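Local coordinates for protein glutathione S-transferase (Agrobacterium tumefaciens, PDB 2YCD) that binds glutathione conjugates and probably catalyses the transfer of glutathione to electrophilic compounds, consistent with a part in herbicide detoxification, at residues Pro17-Phe22 against Tyr49-Leu54; Gln72-Glu77 against Gly87-His92; Tyr67-Gln72 against Ile82-Gly87; Arg34-Arg39 against Arg215-Gln220. All coordinates share one frame; numbering follows the deposited sequence. Where two conformers were deposited one is given.

Contact 1: Pro17-Phe22 against Tyr49-Leu54; sequences PTITVF and YHVRRL. With GTB (S-(p-nitrobenzyl)glutathione), chain B.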
# COMPACT_ATOMS: atom_id res chain seq x y z
N PRO A 17 8.52 22.14 -4.30
CA PRO A 17 8.22 21.40 -3.07
C PRO A 17 9.48 21.10 -2.25
O PRO A 17 10.61 21.12 -2.77
CB PRO A 17 7.61 20.10 -3.61
CG PRO A 17 8.34 19.87 -4.88
CD PRO A 17 8.53 21.27 -5.49
N THR A 18 9.26 20.86 -0.96
CA THR A 18 10.31 20.48 -0.02
C THR A 18 9.95 19.11 0.57
O THR A 18 8.83 18.90 1.02
CB THR A 18 10.43 21.51 1.11
OG1 THR A 18 10.79 22.77 0.54
CG2 THR A 18 11.51 21.08 2.11
N ILE A 19 10.90 18.19 0.55
CA ILE A 19 10.68 16.86 1.11
C ILE A 19 11.58 16.60 2.30
O ILE A 19 12.71 17.09 2.37
CB ILE A 19 10.83 15.77 0.06
CG1 ILE A 19 12.28 15.64 -0.37
CG2 ILE A 19 9.89 16.04 -1.14
CD1 ILE A 19 12.51 14.47 -1.33
N THR A 20 11.08 15.85 3.27
CA THR A 20 11.92 15.49 4.41
C THR A 20 12.66 14.19 4.15
O THR A 20 12.14 13.26 3.50
CB THR A 20 11.11 15.36 5.70
OG1 THR A 20 10.01 14.46 5.47
CG2 THR A 20 10.59 16.73 6.18
N VAL A 21 13.90 14.13 4.65
CA VAL A 21 14.81 13.00 4.42
C VAL A 21 15.64 12.80 5.68
O VAL A 21 15.69 13.69 6.52
CB VAL A 21 15.76 13.26 3.22
CG1 VAL A 21 14.96 13.63 1.96
CG2 VAL A 21 16.80 14.34 3.55
N PHE A 22 16.27 11.64 5.82
CA PHE A 22 17.19 11.42 6.95
C PHE A 22 18.41 12.33 6.80
O PHE A 22 18.99 12.44 5.72
CB PHE A 22 17.73 9.98 6.97
CG PHE A 22 16.73 8.92 7.38
CD1 PHE A 22 16.33 8.80 8.70
CD2 PHE A 22 16.29 7.99 6.46
CE1 PHE A 22 15.45 7.80 9.09
CE2 PHE A 22 15.40 6.98 6.83
CZ PHE A 22 14.98 6.88 8.14
N TYR A 49 13.39 20.73 -6.60
CA TYR A 49 12.87 20.53 -5.26
C TYR A 49 13.96 20.78 -4.23
O TYR A 49 15.16 20.97 -4.56
CB TYR A 49 12.27 19.12 -5.11
CG TYR A 49 13.30 18.01 -5.16
CD1 TYR A 49 13.74 17.49 -6.37
CD2 TYR A 49 13.84 17.47 -3.99
CE1 TYR A 49 14.69 16.47 -6.43
CE2 TYR A 49 14.79 16.44 -4.04
CZ TYR A 49 15.22 15.97 -5.26
OH TYR A 49 16.16 14.96 -5.30
N HIS A 50 13.54 20.78 -2.97
CA HIS A 50 14.42 21.04 -1.85
C HIS A 50 14.24 19.96 -0.81
O HIS A 50 13.21 19.26 -0.81
CB HIS A 50 14.12 22.42 -1.25
CG HIS A 50 14.07 23.49 -2.29
ND1 HIS A 50 15.20 24.11 -2.77
CD2 HIS A 50 13.04 23.98 -3.02
CE1 HIS A 50 14.87 24.96 -3.72
NE2 HIS A 50 13.56 24.91 -3.89
N VAL A 51 15.22 19.80 0.07
CA VAL A 51 15.10 18.83 1.14
C VAL A 51 15.30 19.47 2.51
O VAL A 51 16.00 20.49 2.65
CB VAL A 51 16.04 17.62 0.98
CG1 VAL A 51 15.88 16.98 -0.40
CG2 VAL A 51 17.51 18.00 1.23
N ARG A 52 14.65 18.87 3.50
CA ARG A 52 14.87 19.21 4.89
C ARG A 52 15.37 17.95 5.58
O ARG A 52 14.66 16.95 5.66
CB ARG A 52 13.56 19.71 5.52
CG ARG A 52 13.69 20.13 6.96
CD ARG A 52 12.60 21.14 7.34
NE ARG A 52 11.25 20.62 7.15
CZ ARG A 52 10.55 20.03 8.11
NH1 ARG A 52 11.07 19.89 9.32
NH2 ARG A 52 9.32 19.58 7.86
N ARG A 53 16.61 18.00 6.06
CA ARG A 53 17.23 16.84 6.69
C ARG A 53 16.86 16.75 8.16
O ARG A 53 16.96 17.73 8.90
CB ARG A 53 18.76 16.95 6.57
CG ARG A 53 19.29 16.91 5.14
CD ARG A 53 20.80 17.21 5.12
NE ARG A 53 21.10 18.51 5.70
CZ ARG A 53 22.29 18.88 6.15
NH1 ARG A 53 23.32 18.04 6.09
NH2 ARG A 53 22.46 20.09 6.67
N LEU A 54 16.42 15.58 8.59
CA LEU A 54 15.98 15.38 9.97
C LEU A 54 16.88 14.39 10.68
O LEU A 54 17.13 13.29 10.18
CB LEU A 54 14.55 14.85 10.01
CG LEU A 54 13.49 15.78 9.40
CD1 LEU A 54 12.12 15.15 9.56
CD2 LEU A 54 13.55 17.14 10.07
N1 GTB B . 4.16 4.10 4.29
CA1 GTB B . 5.22 5.10 4.48
C1 GTB B . 5.65 5.66 3.15
O11 GTB B . 5.71 4.86 2.19
O12 GTB B . 5.96 6.87 3.06
CB1 GTB B . 6.37 4.45 5.25
CG1 GTB B . 7.45 5.47 5.61
CD1 GTB B . 8.65 4.82 6.27
OE1 GTB B . 8.65 3.61 6.48
N2 GTB B . 9.66 5.63 6.57
CA2 GTB B . 10.90 5.15 7.19
C2 GTB B . 11.24 5.93 8.42
O2 GTB B . 11.04 7.14 8.50
CB2 GTB B . 12.07 5.39 6.22
SG2 GTB B . 12.01 4.44 4.74
N3 GTB B . 11.81 5.23 9.41
CA3 GTB B . 12.28 5.81 10.65
C3 GTB B . 11.45 5.45 11.85
O31 GTB B . 10.52 4.63 11.73
O32 GTB B . 11.76 6.00 12.93
C' GTB B . 12.25 2.76 5.23
C1' GTB B . 13.69 2.32 5.11
C2' GTB B . 14.52 2.39 6.21
C3' GTB B . 15.85 1.97 6.10
C4' GTB B . 16.33 1.48 4.89
N41 GTB B . 17.66 1.05 4.78
O41 GTB B . 18.07 0.52 3.75
O42 GTB B . 18.40 1.21 5.73
C5' GTB B . 15.48 1.41 3.79
C6' GTB B . 14.15 1.82 3.90
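Strands 18-22 and 50-54 run parallel with a twist of 32°, zipped by five backbone hydrogen bonds in which the donors alternate between the two, from H50 N to P17 O at one end to L54 N to V21 O at the other. The last, 2.9 Å between L54 N and V21 O, lies nearly along the C=O axis. On one face of the pair T20 and R52 run alongside each other in the same direction. R52 starts with CG anti to its backbone N (chi1 -178°) and bends at chi3, so that the T20 methyl CG2 sits over one face of the guanidinium, toward its rim, 3.5 Å from NH2. Y67 meets the same guanidinium in a cation-pi contact, while T20 OG1 turns to S75 N. The other face is largely aliphatic: V51 CG1 lies 3.8 Å from I19 CG1 and also meets V21 CG1. At the end of the pairing the side chains of F22 and L54 diverge, and F22 CE2 comes 3.7 Å from CB2 of S-(p-nitrobenzyl)glutathione. In this beta-alpha-beta unit of the thioredoxin-like domain, crossover helix 35-45 packs on V21 and V51, and strand 75-78 flanks strand 18-22 antiparallel.

Contact 2: Gln72-Glu77 against Gly87-His92; sequences QIPSYE and GAIVMH. With GTB (S-(p-nitrobenzyl)glutathione), chain B.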
# COMPACT_ATOMS: atom_id res chain seq x y z
N GLN A 72 7.65 9.55 10.52
CA GLN A 72 8.52 8.93 9.53
C GLN A 72 8.80 9.90 8.38
O GLN A 72 8.20 10.97 8.30
CB GLN A 72 7.89 7.64 9.01
CG GLN A 72 7.78 6.56 10.09
CD GLN A 72 7.51 5.19 9.53
OE1 GLN A 72 6.48 4.97 8.89
NE2 GLN A 72 8.42 4.26 9.80
N ILE A 73 9.71 9.50 7.49
CA ILE A 73 9.94 10.24 6.24
C ILE A 73 9.56 9.33 5.06
O ILE A 73 9.57 8.11 5.19
CB ILE A 73 11.40 10.78 6.14
CG1 ILE A 73 12.45 9.65 6.08
CG2 ILE A 73 11.73 11.70 7.31
CD1 ILE A 73 12.75 9.15 4.67
N PRO A 74 9.22 9.91 3.90
CA PRO A 74 9.19 11.34 3.58
C PRO A 74 7.84 12.02 3.75
O PRO A 74 6.79 11.40 3.70
CB PRO A 74 9.54 11.35 2.08
CG PRO A 74 8.90 10.07 1.57
CD PRO A 74 9.01 9.07 2.70
N SER A 75 7.88 13.33 3.96
CA SER A 75 6.71 14.17 3.76
C SER A 75 7.06 15.15 2.65
O SER A 75 8.23 15.27 2.27
CB SER A 75 6.33 14.91 5.06
OG SER A 75 7.38 15.76 5.51
N TYR A 76 6.05 15.87 2.18
CA TYR A 76 6.14 16.74 1.02
C TYR A 76 5.36 18.00 1.35
O TYR A 76 4.20 17.92 1.76
CB TYR A 76 5.49 16.00 -0.16
CG TYR A 76 5.30 16.75 -1.47
CD1 TYR A 76 4.20 17.59 -1.65
CD2 TYR A 76 6.13 16.53 -2.54
CE1 TYR A 76 3.99 18.23 -2.86
CE2 TYR A 76 5.92 17.16 -3.76
CZ TYR A 76 4.85 18.01 -3.91
OH TYR A 76 4.67 18.63 -5.13
N GLU A 77 5.99 19.16 1.19
CA GLU A 77 5.35 20.44 1.48
C GLU A 77 5.48 21.34 0.29
O GLU A 77 6.57 21.53 -0.24
CB GLU A 77 5.95 21.08 2.72
CG GLU A 77 5.46 22.49 3.00
CD GLU A 77 5.98 23.06 4.32
OE1 GLU A 77 7.12 22.73 4.72
OE2 GLU A 77 5.25 23.86 4.95
N GLY A 87 3.91 6.61 -1.69
CA GLY A 87 3.05 6.25 -2.82
C GLY A 87 2.12 7.39 -3.24
O GLY A 87 1.89 7.63 -4.43
N ALA A 88 1.56 8.10 -2.25
CA ALA A 88 0.64 9.20 -2.51
C ALA A 88 1.35 10.45 -3.02
O ALA A 88 0.79 11.25 -3.77
CB ALA A 88 -0.14 9.53 -1.26
N ILE A 89 2.59 10.63 -2.58
CA ILE A 89 3.41 11.76 -3.03
C ILE A 89 3.78 11.55 -4.51
O ILE A 89 3.61 12.45 -5.34
CB ILE A 89 4.66 11.93 -2.14
CG1 ILE A 89 4.25 12.34 -0.71
CG2 ILE A 89 5.59 13.00 -2.74
CD1 ILE A 89 5.38 12.15 0.31
N VAL A 90 4.24 10.35 -4.84
CA VAL A 90 4.46 10.00 -6.24
C VAL A 90 3.18 10.15 -7.06
O VAL A 90 3.22 10.75 -8.15
CB VAL A 90 5.07 8.60 -6.36
CG1 VAL A 90 5.08 8.12 -7.81
CG2 VAL A 90 6.50 8.60 -5.78
N MET A 91 2.04 9.71 -6.53
CA MET A 91 0.77 9.88 -7.24
C MET A 91 0.49 11.35 -7.55
O MET A 91 0.13 11.70 -8.68
CB MET A 91 -0.38 9.30 -6.41
CG MET A 91 -1.71 9.31 -7.15
SD MET A 91 -1.75 8.12 -8.49
CE MET A 91 -2.21 6.64 -7.60
N HIS A 92 0.64 12.21 -6.55
CA HIS A 92 0.39 13.64 -6.72
C HIS A 92 1.28 14.27 -7.78
O HIS A 92 0.80 15.04 -8.64
CB HIS A 92 0.55 14.37 -5.38
CG HIS A 92 0.37 15.86 -5.47
ND1 HIS A 92 -0.86 16.45 -5.66
CD2 HIS A 92 1.27 16.86 -5.40
CE1 HIS A 92 -0.71 17.76 -5.69
NE2 HIS A 92 0.57 18.04 -5.55
N1 GTB B . 4.16 4.10 4.29
CA1 GTB B . 5.22 5.10 4.48
C1 GTB B . 5.65 5.66 3.15
O11 GTB B . 5.71 4.86 2.19
O12 GTB B . 5.96 6.87 3.06
CB1 GTB B . 6.37 4.45 5.25
CG1 GTB B . 7.45 5.47 5.61
CD1 GTB B . 8.65 4.82 6.27
OE1 GTB B . 8.65 3.61 6.48
N2 GTB B . 9.66 5.63 6.57
CA2 GTB B . 10.90 5.15 7.19
C2 GTB B . 11.24 5.93 8.42
O2 GTB B . 11.04 7.14 8.50
CB2 GTB B . 12.07 5.39 6.22
SG2 GTB B . 12.01 4.44 4.74
N3 GTB B . 11.81 5.23 9.41
CA3 GTB B . 12.28 5.81 10.65
C3 GTB B . 11.45 5.45 11.85
O31 GTB B . 10.52 4.63 11.73
O32 GTB B . 11.76 6.00 12.93
C' GTB B . 12.25 2.76 5.23
C1' GTB B . 13.69 2.32 5.11
C2' GTB B . 14.52 2.39 6.21
C3' GTB B . 15.85 1.97 6.10
C4' GTB B . 16.33 1.48 4.89
N41 GTB B . 17.66 1.05 4.78
O41 GTB B . 18.07 0.52 3.75
O42 GTB B . 18.40 1.21 5.73
C5' GTB B . 15.48 1.41 3.79
C6' GTB B . 14.15 1.82 3.90
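I89, in the first turn of helix 86-96, carries this contact, laid against strand 75-78. Its CB points toward the strand, and there the chain forks. Branch CG2, anti to the backbone N, reaches the Y76 ring obliquely, 3.6 Å from CD2. The other branch leaves with CG1 anti to the carbonyl carbon (chi1 -66°); CG1 meets Y76 CB at 3.9 Å, and the extended chi2 of 164° carries CD1 on to the P74 carbonyl, 3.7 Å from P74 O. The methyl thus ends beside P74, which follows a cis peptide bond.

One helical turn later, H92 brings CD2 to 3.8 Å from Y76 OH, which lies at the edge of the imidazole and in its plane. The two rings are turned 75° to each other, and the hydroxyl's hydrogen bond is to Q78. The cis-proline loop at this point is a hallmark of thioredoxin-like glutathione sites. Just before P74, I73 pairs with the bound conjugate as a strand would: I73 N donates to GTB O2 and GTB N2 to I73 O, at 2.9 and 2.8 Å. Around this packing, L83 of strand 81-84 touches I89, Y76 and H92, V38 of helix 35-45 meets both P74 and I89, I19 of strand 18-22 backs Y76, and A88 and M91 face F116 of the second subunit.

Contact 3: Tyr67-Gln72 against Ile82-Gly87; sequences YQPFGQ and ILFESG. With GTB (S-(p-nitrobenzyl)glutathione), chain B.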
# COMPACT_ATOMS: atom_id res chain seq x y z
N TYR A 67 3.71 17.13 9.99
CA TYR A 67 4.05 16.84 8.60
C TYR A 67 3.84 15.37 8.27
O TYR A 67 3.41 15.02 7.16
CB TYR A 67 5.51 17.22 8.33
CG TYR A 67 5.75 18.70 8.52
CD1 TYR A 67 6.10 19.22 9.76
CD2 TYR A 67 5.58 19.58 7.45
CE1 TYR A 67 6.31 20.58 9.92
CE2 TYR A 67 5.79 20.94 7.61
CZ TYR A 67 6.15 21.43 8.84
OH TYR A 67 6.35 22.79 8.99
N GLN A 68 4.15 14.52 9.24
CA GLN A 68 4.05 13.08 9.06
C GLN A 68 3.56 12.51 10.40
O GLN A 68 4.30 12.49 11.37
CB GLN A 68 5.40 12.51 8.63
CG GLN A 68 5.32 11.39 7.58
CD GLN A 68 4.92 10.06 8.17
OE1 GLN A 68 4.73 9.92 9.38
NE2 GLN A 68 4.80 9.05 7.33
N PRO A 69 2.28 12.09 10.45
CA PRO A 69 1.66 11.74 11.73
C PRO A 69 2.23 10.51 12.42
O PRO A 69 1.90 10.27 13.58
CB PRO A 69 0.20 11.45 11.36
CG PRO A 69 -0.02 12.03 10.03
CD PRO A 69 1.31 12.13 9.34
N PHE A 70 3.07 9.75 11.72
CA PHE A 70 3.68 8.56 12.29
C PHE A 70 5.17 8.74 12.53
O PHE A 70 5.89 7.77 12.81
CB PHE A 70 3.37 7.37 11.35
CG PHE A 70 1.89 7.22 11.10
CD1 PHE A 70 1.09 6.67 12.07
CD2 PHE A 70 1.30 7.72 9.95
CE1 PHE A 70 -0.28 6.58 11.90
CE2 PHE A 70 -0.07 7.63 9.76
CZ PHE A 70 -0.87 7.04 10.74
N GLY A 71 5.64 9.99 12.42
CA GLY A 71 7.02 10.33 12.73
C GLY A 71 8.04 9.72 11.78
O GLY A 71 9.17 9.42 12.20
N GLN A 72 7.65 9.55 10.52
CA GLN A 72 8.52 8.93 9.53
C GLN A 72 8.80 9.90 8.38
O GLN A 72 8.20 10.97 8.30
CB GLN A 72 7.89 7.64 9.01
CG GLN A 72 7.78 6.56 10.09
CD GLN A 72 7.51 5.19 9.53
OE1 GLN A 72 6.48 4.97 8.89
NE2 GLN A 72 8.42 4.26 9.80
N ILE A 82 0.46 19.89 2.44
CA ILE A 82 1.38 18.96 3.09
C ILE A 82 0.85 17.56 2.84
O ILE A 82 -0.34 17.26 3.09
CB ILE A 82 1.48 19.21 4.61
CG1 ILE A 82 2.01 20.63 4.87
CG2 ILE A 82 2.38 18.17 5.27
CD1 ILE A 82 2.14 20.98 6.34
N LEU A 83 1.71 16.70 2.31
CA LEU A 83 1.37 15.30 2.03
C LEU A 83 2.34 14.39 2.72
O LEU A 83 3.50 14.76 3.01
CB LEU A 83 1.44 14.98 0.54
CG LEU A 83 0.49 15.68 -0.40
CD1 LEU A 83 0.84 15.27 -1.83
CD2 LEU A 83 -0.92 15.24 -0.07
N PHE A 84 1.89 13.17 2.97
CA PHE A 84 2.77 12.09 3.38
C PHE A 84 2.37 10.84 2.59
O PHE A 84 1.41 10.88 1.81
CB PHE A 84 2.79 11.91 4.91
CG PHE A 84 1.57 11.29 5.47
CD1 PHE A 84 0.40 12.02 5.59
CD2 PHE A 84 1.57 9.97 5.89
CE1 PHE A 84 -0.76 11.45 6.14
CE2 PHE A 84 0.42 9.37 6.42
CZ PHE A 84 -0.75 10.11 6.53
N GLU A 85 3.12 9.76 2.81
CA GLU A 85 3.04 8.49 2.06
C GLU A 85 3.76 8.59 0.73
O GLU A 85 3.28 9.26 -0.17
CB GLU A 85 1.61 7.98 1.86
CG GLU A 85 0.93 7.54 3.17
CD GLU A 85 1.60 6.37 3.83
OE1 GLU A 85 2.18 5.50 3.14
OE2 GLU A 85 1.54 6.28 5.08
N SER A 86 4.92 7.94 0.64
CA SER A 86 5.67 7.93 -0.61
C SER A 86 4.82 7.58 -1.83
O SER A 86 4.95 8.23 -2.87
CB SER A 86 6.89 6.99 -0.48
OG SER A 86 6.48 5.66 -0.27
N GLY A 87 3.91 6.61 -1.69
CA GLY A 87 3.05 6.25 -2.82
C GLY A 87 2.12 7.39 -3.24
O GLY A 87 1.89 7.63 -4.43
N1 GTB B . 4.16 4.10 4.29
CA1 GTB B . 5.22 5.10 4.48
C1 GTB B . 5.65 5.66 3.15
O11 GTB B . 5.71 4.86 2.19
O12 GTB B . 5.96 6.87 3.06
CB1 GTB B . 6.37 4.45 5.25
CG1 GTB B . 7.45 5.47 5.61
CD1 GTB B . 8.65 4.82 6.27
OE1 GTB B . 8.65 3.61 6.48
N2 GTB B . 9.66 5.63 6.57
CA2 GTB B . 10.90 5.15 7.19
C2 GTB B . 11.24 5.93 8.42
O2 GTB B . 11.04 7.14 8.50
CB2 GTB B . 12.07 5.39 6.22
SG2 GTB B . 12.01 4.44 4.74
N3 GTB B . 11.81 5.23 9.41
CA3 GTB B . 12.28 5.81 10.65
C3 GTB B . 11.45 5.45 11.85
O31 GTB B . 10.52 4.63 11.73
O32 GTB B . 11.76 6.00 12.93
C' GTB B . 12.25 2.76 5.23
C1' GTB B . 13.69 2.32 5.11
C2' GTB B . 14.52 2.39 6.21
C3' GTB B . 15.85 1.97 6.10
C4' GTB B . 16.33 1.48 4.89
N41 GTB B . 17.66 1.05 4.78
O41 GTB B . 18.07 0.52 3.75
O42 GTB B . 18.40 1.21 5.73
C5' GTB B . 15.48 1.41 3.79
C6' GTB B . 14.15 1.82 3.90
O HOH W 1 5.46 9.15 4.47
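The F84 ring has P69 on one face, its CD 3.7 Å from the centroid and only 6° off the ring normal, a nearly centred CH-pi contact. F84 CE2 in turn meets the edge of the F70 ring, in its plane and 3.8 Å from F70 CE2, while P69 CB lies over one face of F70 toward the rim. The Q68 amide is inclined 71° to the F84 ring, with NE2 3.7 Å from F84 CD2. F84 reaches into this group with CG in the crowded position between backbone N and carbonyl carbon (chi1 74°). W114 of the second subunit meets F84 edge-to-face, so the ring lies where two chains join.

Q68 opens a type I turn ending at G71. Its OE1 accepts from both F70 N and Q72 N, which helps to hold the amide with NE2 directed to a water. This turn and the start of helix 86-96 form the part of the thioredoxin-like glutathione site that receives the gamma-glutamyl end. The water accepts from Q68 NE2 and E85 N and donates to GTB O12. E85, at the N-cap position with positive phi, takes GTB N1 on OE1 at 2.7 Å, and S86 binds the carboxylate twice, N to O12 at 2.8 Å and OG to O11 at 2.7 Å; the helix N-terminus would probably help to stabilise that charge. At the opposite end of the contact, I82 CD1 lies 3.9 Å from Y67 CE2.

Contact 4: Arg34-Arg39 against Arg215-Gln220; sequences RDMPVR and RAFDAQ. With GTB (S-(p-nitrobenzyl)glutathione), chain B.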
# COMPACT_ATOMS: atom_id res chain seq x y z
N ARG A 34 12.69 5.74 1.62
CA ARG A 34 11.49 6.04 0.83
C ARG A 34 11.41 7.44 0.24
O ARG A 34 10.48 7.76 -0.49
CB ARG A 34 10.22 5.69 1.62
CG ARG A 34 10.08 4.19 1.86
CD ARG A 34 8.90 3.91 2.77
NE ARG A 34 8.80 2.50 3.15
CZ ARG A 34 8.04 1.60 2.52
NH1 ARG A 34 7.33 1.95 1.46
NH2 ARG A 34 8.01 0.34 2.95
N ASP A 35 12.41 8.28 0.53
CA ASP A 35 12.54 9.53 -0.22
C ASP A 35 12.97 9.25 -1.67
O ASP A 35 12.70 10.05 -2.56
CB ASP A 35 13.55 10.48 0.44
CG ASP A 35 14.95 9.87 0.54
OD1 ASP A 35 15.11 8.82 1.20
OD2 ASP A 35 15.90 10.42 -0.05
N MET A 36 13.61 8.11 -1.92
CA MET A 36 14.15 7.86 -3.25
C MET A 36 13.09 7.85 -4.37
O MET A 36 13.28 8.50 -5.40
CB MET A 36 15.00 6.59 -3.25
CG MET A 36 15.62 6.30 -4.60
SD MET A 36 16.88 7.51 -5.10
CE MET A 36 17.17 6.86 -6.73
N PRO A 37 11.97 7.13 -4.18
CA PRO A 37 10.97 7.16 -5.27
C PRO A 37 10.41 8.55 -5.49
O PRO A 37 10.09 8.90 -6.62
CB PRO A 37 9.87 6.18 -4.80
CG PRO A 37 10.16 5.95 -3.31
CD PRO A 37 11.67 6.08 -3.19
N VAL A 38 10.29 9.35 -4.42
CA VAL A 38 9.82 10.72 -4.56
C VAL A 38 10.83 11.58 -5.36
O VAL A 38 10.44 12.30 -6.28
CB VAL A 38 9.57 11.34 -3.16
CG1 VAL A 38 9.22 12.82 -3.29
CG2 VAL A 38 8.44 10.57 -2.44
N ARG A 39 12.11 11.52 -5.00
CA ARG A 39 13.16 12.22 -5.73
C ARG A 39 13.15 11.81 -7.20
O ARG A 39 13.29 12.66 -8.10
CB ARG A 39 14.53 11.90 -5.13
CG ARG A 39 14.77 12.43 -3.72
CD ARG A 39 16.16 11.94 -3.30
NE ARG A 39 16.65 12.41 -1.99
CZ ARG A 39 17.32 13.54 -1.82
NH1 ARG A 39 17.48 14.40 -2.83
NH2 ARG A 39 17.79 13.85 -0.62
N ARG A 215 20.11 11.19 -11.32
CA ARG A 215 20.05 12.50 -10.65
C ARG A 215 19.50 12.36 -9.23
O ARG A 215 20.00 12.97 -8.29
CB ARG A 215 19.25 13.52 -11.46
CG ARG A 215 19.90 13.94 -12.79
CD ARG A 215 19.19 15.10 -13.46
NE ARG A 215 17.79 14.84 -13.78
CZ ARG A 215 17.34 14.34 -14.94
NH1 ARG A 215 18.19 14.03 -15.91
NH2 ARG A 215 16.04 14.17 -15.14
N ALA A 216 18.46 11.56 -9.07
CA ALA A 216 17.91 11.31 -7.73
C ALA A 216 18.90 10.58 -6.83
O ALA A 216 19.07 10.94 -5.68
CB ALA A 216 16.60 10.55 -7.83
N PHE A 217 19.56 9.56 -7.37
CA PHE A 217 20.51 8.77 -6.60
C PHE A 217 21.69 9.63 -6.15
O PHE A 217 22.12 9.54 -5.00
CB PHE A 217 21.00 7.57 -7.43
CG PHE A 217 21.87 6.63 -6.65
CD1 PHE A 217 23.23 6.85 -6.53
CD2 PHE A 217 21.31 5.52 -6.03
CE1 PHE A 217 24.03 5.97 -5.79
CE2 PHE A 217 22.10 4.65 -5.29
CZ PHE A 217 23.46 4.88 -5.18
N ASP A 218 22.22 10.45 -7.05
CA ASP A 218 23.36 11.30 -6.70
C ASP A 218 22.98 12.30 -5.61
O ASP A 218 23.79 12.65 -4.75
CB ASP A 218 23.90 12.04 -7.92
CG ASP A 218 24.61 11.13 -8.92
OD1 ASP A 218 24.80 9.93 -8.62
OD2 ASP A 218 24.96 11.64 -10.00
N ALA A 219 21.73 12.76 -5.63
CA ALA A 219 21.30 13.71 -4.62
C ALA A 219 21.17 13.09 -3.23
O ALA A 219 21.60 13.70 -2.24
CB ALA A 219 20.01 14.44 -5.05
N GLN A 220 20.60 11.89 -3.12
CA GLN A 220 20.56 11.26 -1.80
C GLN A 220 21.98 10.92 -1.33
O GLN A 220 22.28 11.01 -0.14
CB GLN A 220 19.61 10.04 -1.78
CG GLN A 220 19.98 8.87 -2.70
CD GLN A 220 21.03 7.94 -2.09
OE1 GLN A 220 21.01 7.65 -0.89
NE2 GLN A 220 21.93 7.43 -2.94
N1 GTB B . 4.16 4.10 4.29
CA1 GTB B . 5.22 5.10 4.48
C1 GTB B . 5.65 5.66 3.15
O11 GTB B . 5.71 4.86 2.19
O12 GTB B . 5.96 6.87 3.06
CB1 GTB B . 6.37 4.45 5.25
CG1 GTB B . 7.45 5.47 5.61
CD1 GTB B . 8.65 4.82 6.27
OE1 GTB B . 8.65 3.61 6.48
N2 GTB B . 9.66 5.63 6.57
CA2 GTB B . 10.90 5.15 7.19
C2 GTB B . 11.24 5.93 8.42
O2 GTB B . 11.04 7.14 8.50
CB2 GTB B . 12.07 5.39 6.22
SG2 GTB B . 12.01 4.44 4.74
N3 GTB B . 11.81 5.23 9.41
CA3 GTB B . 12.28 5.81 10.65
C3 GTB B . 11.45 5.45 11.85
O31 GTB B . 10.52 4.63 11.73
O32 GTB B . 11.76 6.00 12.93
C' GTB B . 12.25 2.76 5.23
C1' GTB B . 13.69 2.32 5.11
C2' GTB B . 14.52 2.39 6.21
C3' GTB B . 15.85 1.97 6.10
C4' GTB B . 16.33 1.48 4.89
N41 GTB B . 17.66 1.05 4.78
O41 GTB B . 18.07 0.52 3.75
O42 GTB B . 18.40 1.21 5.73
C5' GTB B . 15.48 1.41 3.79
C6' GTB B . 14.15 1.82 3.90
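Helices 35-45 and 211-225 approach with segment axes 9.1 Å apart at 134°, and the tight part lies around R39 and A216, where the backbones come nearest. A216 CB touches R39 CB at 3.7 Å. From there R39 runs extended to NE and lays one face of its guanidinium over the A219-Q220 peptide, Q220 N standing above its centre, with A219 CB 3.4 Å from NH1. Within its own helix NE bonds D35 OD2 at 2.9 Å in a salt bridge, almost in the guanidinium plane and on the anti lone pair of that oxygen. R39 NH1 is hydrogen-bonded to Y49 OH, so the buried charge is gripped from two directions and its rotation is held.

M36 wedges in from one flank, bent at chi2 (67°), with CE 3.7 Å from F217 N and at the edge of the F217 ring, near its plane. Toward solvent the contact loosens: A219 is partly exposed, and exposed R215 reaches E43 of helix 35-45 by a salt bridge. R34 takes no part in the packing and lines the ligand pocket. Such packing of a C-terminal helix against the first helix of the thioredoxin-like domain joins the two domains of a glutathione transferase.

Contacts 2, 3 and 4 are largely buried, whereas contact 1 is only partly so, R53 and H50 lying exposed on its edge strand. Contact 1 alone is held by hydrogen bonds between its segments, those of a parallel sheet; the others rely on side-chain packing. Contacts 2 and 3 share Q72, G87 and helix 86-96, and both face the second subunit, but contact 2 is aliphatic and aromatic packing of helix on strand, while contact 3 adds a polar, water-linked network at the ligand. Contact 4 spans the domains around a buried arginine, tied to contact 1 through R39 and Y49. All four reach the bound conjugate, contacts 2 and 3 partly through the same Q72.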